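PDB 5O4J: HcgC from Methanococcus maripaludis S2, which probably transfers a methyl group from S-adenosylmethionine to a carbon of a pyridinol precursor during biosynthesis of the [Fe]-hydrogenase cofactor. Local coordinates for residues Q74-I80 with V212-V218. Sequence-based numbering, arbitrary orientation.
Sequences QPHLKDI and VFHEKNV. With SAH (S-adenosyl-L-homocysteine), chain E.
Gln74 and the 3-10 segment 75-80 run beside the end of helix 208-213 and the turn after it, the CA atoms closing from 8.3 Å between Gln74 and Phe213 to 6.3 Å between Asp79 and Val218. His76 enters the turn ring first: its NE2 donates to Val212 O at 2.7 Å. The bond is bent, with an N-H...O angle of 141° and the oxygen 22° out of the ring plane. Chi1 of 79°, which sets CG between the backbone N and the carbonyl carbon, aims the ring at this helix-end carbonyl. Lys216, at positive phi, passes its CB and CG across one ring face, CB 3.9 Å from the His76 centroid, a CH-pi contact; its NZ turns back to Phe213 O. Replacing His76 with alanine would probably leave Val212 O without this donor and the Lys216 methylenes without the ring face they pack on. A water links Asp79 OD2 to Lys216 O and Val218 N. The two methyls of Leu77 divide the work: CD2 meets Val212 CG1 at 3.7 Å, whereas CD1 lies 3.9 Å from Phe213 CE1 and 3.3 Å from SAH O3'. Gln74 CG and the Phe213 edge approach SAH O2', and Asp72 binds SAH as well. The contact thus walls the ribose side of the SAH pocket, with the loop after strand 65-72 placed as in Rossmann-like nucleotide-binding folds.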
loop_
_atom_site.group_PDB
_atom_site.type_symbol
_atom_site.label_atom_id
_atom_site.label_comp_id
_atom_site.label_asym_id
_atom_site.label_seq_id
_atom_site.Cartn_x
_atom_site.Cartn_y
_atom_site.Cartn_z
ATOM N N GLN A 74 -6.290 -5.579 -36.960
ATOM C CA GLN A 74 -4.917 -5.274 -37.338
ATOM C C GLN A 74 -4.356 -6.413 -38.177
ATOM O O GLN A 74 -4.101 -7.499 -37.631
ATOM C CB GLN A 74 -4.053 -5.071 -36.092
ATOM C CG GLN A 74 -4.502 -3.945 -35.184
ATOM C CD GLN A 74 -4.048 -2.583 -35.680
ATOM O OE1 GLN A 74 -2.990 -2.455 -36.300
ATOM N NE2 GLN A 74 -4.843 -1.555 -35.401
ATOM N N PRO A 75 -4.138 -6.232 -39.483
ATOM C CA PRO A 75 -3.616 -7.353 -40.281
ATOM C C PRO A 75 -2.250 -7.847 -39.835
ATOM O O PRO A 75 -1.971 -9.044 -39.977
ATOM C CB PRO A 75 -3.581 -6.785 -41.711
ATOM C CG PRO A 75 -3.666 -5.319 -41.564
ATOM C CD PRO A 75 -4.451 -5.062 -40.320
ATOM N N HIS A 76 -1.385 -6.984 -39.296
ATOM C CA HIS A 76 -0.048 -7.445 -38.929
ATOM C C HIS A 76 -0.063 -8.406 -37.749
ATOM O O HIS A 76 0.947 -9.077 -37.505
ATOM C CB HIS A 76 0.874 -6.256 -38.625
ATOM C CG HIS A 76 0.687 -5.667 -37.265
ATOM N ND1 HIS A 76 -0.349 -4.809 -36.960
ATOM C CD2 HIS A 76 1.424 -5.788 -36.133
ATOM C CE1 HIS A 76 -0.250 -4.440 -35.694
ATOM N NE2 HIS A 76 0.818 -5.015 -35.172
ATOM N N LEU A 77 -1.178 -8.517 -37.030
ATOM C CA LEU A 77 -1.208 -9.464 -35.924
ATOM C C LEU A 77 -1.283 -10.911 -36.383
ATOM O O LEU A 77 -1.265 -11.810 -35.534
ATOM C CB LEU A 77 -2.369 -9.140 -34.987
ATOM C CG LEU A 77 -2.040 -8.028 -33.988
ATOM C CD1 LEU A 77 -3.282 -7.648 -33.213
ATOM C CD2 LEU A 77 -0.924 -8.446 -33.024
ATOM N N LYS A 78 -1.345 -11.168 -37.691
ATOM C CA LYS A 78 -1.098 -12.519 -38.177
ATOM C C LYS A 78 0.221 -13.058 -37.642
ATOM O O LYS A 78 0.369 -14.272 -37.460
ATOM C CB LYS A 78 -1.088 -12.544 -39.707
ATOM C CG LYS A 78 -0.069 -11.595 -40.342
ATOM C CD LYS A 78 0.211 -11.958 -41.793
ATOM C CE LYS A 78 0.640 -10.746 -42.608
ATOM N NZ LYS A 78 1.899 -10.118 -42.113
ATOM N N ASP A 79 1.187 -12.169 -37.377
ATOM C CA ASP A 79 2.496 -12.567 -36.875
ATOM C C ASP A 79 2.457 -13.090 -35.443
ATOM O O ASP A 79 3.450 -13.661 -34.992
ATOM C CB ASP A 79 3.485 -11.387 -36.938
ATOM C CG ASP A 79 3.628 -10.797 -38.333
ATOM O OD1 ASP A 79 3.557 -11.564 -39.312
ATOM O OD2 ASP A 79 3.856 -9.564 -38.444
ATOM N N ILE A 80 1.366 -12.873 -34.702
ATOM C CA ILE A 80 1.297 -13.313 -33.310
ATOM C C ILE A 80 0.699 -14.709 -33.150
ATOM O O ILE A 80 0.532 -15.169 -32.012
ATOM C CB ILE A 80 0.542 -12.282 -32.441
ATOM C CG1 ILE A 80 1.051 -12.340 -30.993
ATOM C CG2 ILE A 80 -0.975 -12.495 -32.460
ATOM C CD1 ILE A 80 0.732 -11.092 -30.174
ATOM N N VAL A 212 3.611 -3.542 -30.133
ATOM C CA VAL A 212 2.691 -4.299 -30.977
ATOM C C VAL A 212 1.878 -3.376 -31.873
ATOM O O VAL A 212 1.720 -3.643 -33.067
ATOM C CB VAL A 212 1.754 -5.169 -30.119
ATOM C CG1 VAL A 212 0.747 -5.888 -31.013
ATOM C CG2 VAL A 212 2.545 -6.182 -29.317
ATOM N N PHE A 213 1.298 -2.316 -31.305
ATOM C CA PHE A 213 0.252 -1.573 -32.001
ATOM C C PHE A 213 0.706 -0.261 -32.611
ATOM O O PHE A 213 0.027 0.238 -33.510
ATOM C CB PHE A 213 -0.916 -1.308 -31.056
ATOM C CG PHE A 213 -1.634 -2.545 -30.699
ATOM C CD1 PHE A 213 -2.587 -3.058 -31.553
ATOM C CD2 PHE A 213 -1.294 -3.258 -29.553
ATOM C CE1 PHE A 213 -3.221 -4.239 -31.264
ATOM C CE2 PHE A 213 -1.933 -4.446 -29.252
ATOM C CZ PHE A 213 -2.894 -4.942 -30.107
ATOM N N HIS A 214 1.812 0.311 -32.147
ATOM C CA HIS A 214 2.347 1.537 -32.721
ATOM C C HIS A 214 3.560 1.273 -33.601
ATOM O O HIS A 214 3.566 1.668 -34.765
ATOM C CB HIS A 214 2.684 2.513 -31.593
ATOM C CG HIS A 214 1.496 2.895 -30.770
ATOM N ND1 HIS A 214 1.603 3.449 -29.513
ATOM C CD2 HIS A 214 0.168 2.787 -31.024
ATOM C CE1 HIS A 214 0.393 3.676 -29.032
ATOM N NE2 HIS A 214 -0.494 3.279 -29.928
ATOM N N GLU A 215 4.548 0.538 -33.093
ATOM C CA GLU A 215 5.684 0.121 -33.914
ATOM C C GLU A 215 5.334 -1.030 -34.846
ATOM O O GLU A 215 5.980 -1.190 -35.888
ATOM C CB GLU A 215 6.842 -0.292 -32.996
ATOM C CG GLU A 215 7.345 0.830 -32.098
ATOM C CD GLU A 215 8.291 0.322 -31.022
ATOM O OE1 GLU A 215 8.467 1.022 -30.004
ATOM O OE2 GLU A 215 8.851 -0.777 -31.197
ATOM N N LYS A 216 4.291 -1.789 -34.515
ATOM C CA LYS A 216 3.791 -2.900 -35.327
ATOM C C LYS A 216 4.865 -3.951 -35.598
ATOM O O LYS A 216 5.017 -4.457 -36.714
ATOM C CB LYS A 216 3.171 -2.370 -36.623
ATOM C CG LYS A 216 1.977 -1.466 -36.350
ATOM C CD LYS A 216 1.198 -1.163 -37.613
ATOM C CE LYS A 216 -0.187 -0.650 -37.284
ATOM N NZ LYS A 216 -0.137 0.648 -36.570
ATOM N N ASN A 217 5.568 -4.333 -34.533
ATOM C CA ASN A 217 6.661 -5.300 -34.609
ATOM C C ASN A 217 6.411 -6.382 -33.562
ATOM O O ASN A 217 6.861 -6.271 -32.420
ATOM C CB ASN A 217 8.003 -4.627 -34.422
ATOM C CG ASN A 217 9.152 -5.554 -34.748
ATOM O OD1 ASN A 217 9.005 -6.781 -34.721
ATOM N ND2 ASN A 217 10.302 -4.982 -35.063
ATOM N N VAL A 218 5.666 -7.424 -33.947
ATOM C CA VAL A 218 5.352 -8.499 -33.011
ATOM C C VAL A 218 6.617 -9.216 -32.564
ATOM O O VAL A 218 6.759 -9.585 -31.394
ATOM C CB VAL A 218 4.345 -9.474 -33.647
ATOM C CG1 VAL A 218 4.154 -10.728 -32.764
ATOM C CG2 VAL A 218 3.026 -8.772 -33.885
HETATM N N SAH E . -8.750 -8.845 -23.543
HETATM C CA SAH E . -7.476 -9.132 -24.268
HETATM C CB SAH E . -6.917 -7.835 -24.851
HETATM C CG SAH E . -7.662 -7.423 -26.119
HETATM S SD SAH E . -6.932 -5.998 -26.885
HETATM C C SAH E . -6.441 -9.733 -23.362
HETATM O O SAH E . -5.309 -10.002 -23.835
HETATM O OXT SAH E . -6.751 -9.923 -22.178
HETATM C "C5'" SAH E . -7.928 -5.829 -28.337
HETATM C "C4'" SAH E . -7.542 -6.798 -29.449
HETATM O "O4'" SAH E . -8.655 -6.929 -30.340
HETATM C "C3'" SAH E . -6.402 -6.256 -30.290
HETATM O "O3'" SAH E . -5.636 -7.322 -30.873
HETATM C "C2'" SAH E . -7.147 -5.457 -31.333
HETATM O "O2'" SAH E . -6.401 -5.197 -32.526
HETATM C "C1'" SAH E . -8.337 -6.347 -31.608
HETATM N N9 SAH E . -9.536 -5.626 -32.062
HETATM C C8 SAH E . -9.984 -4.432 -31.612
HETATM N N7 SAH E . -11.141 -4.112 -32.246
HETATM C C5 SAH E . -11.433 -5.126 -33.084
HETATM C C6 SAH E . -12.514 -5.436 -34.040
HETATM N N6 SAH E . -13.531 -4.563 -34.221
HETATM N N1 SAH E . -12.439 -6.600 -34.715
HETATM C C2 SAH E . -11.439 -7.476 -34.537
HETATM N N3 SAH E . -10.419 -7.262 -33.690
HETATM C C4 SAH E . -10.376 -6.123 -32.956
HETATM O O HOH W 1 4.838 -7.436 -36.665
#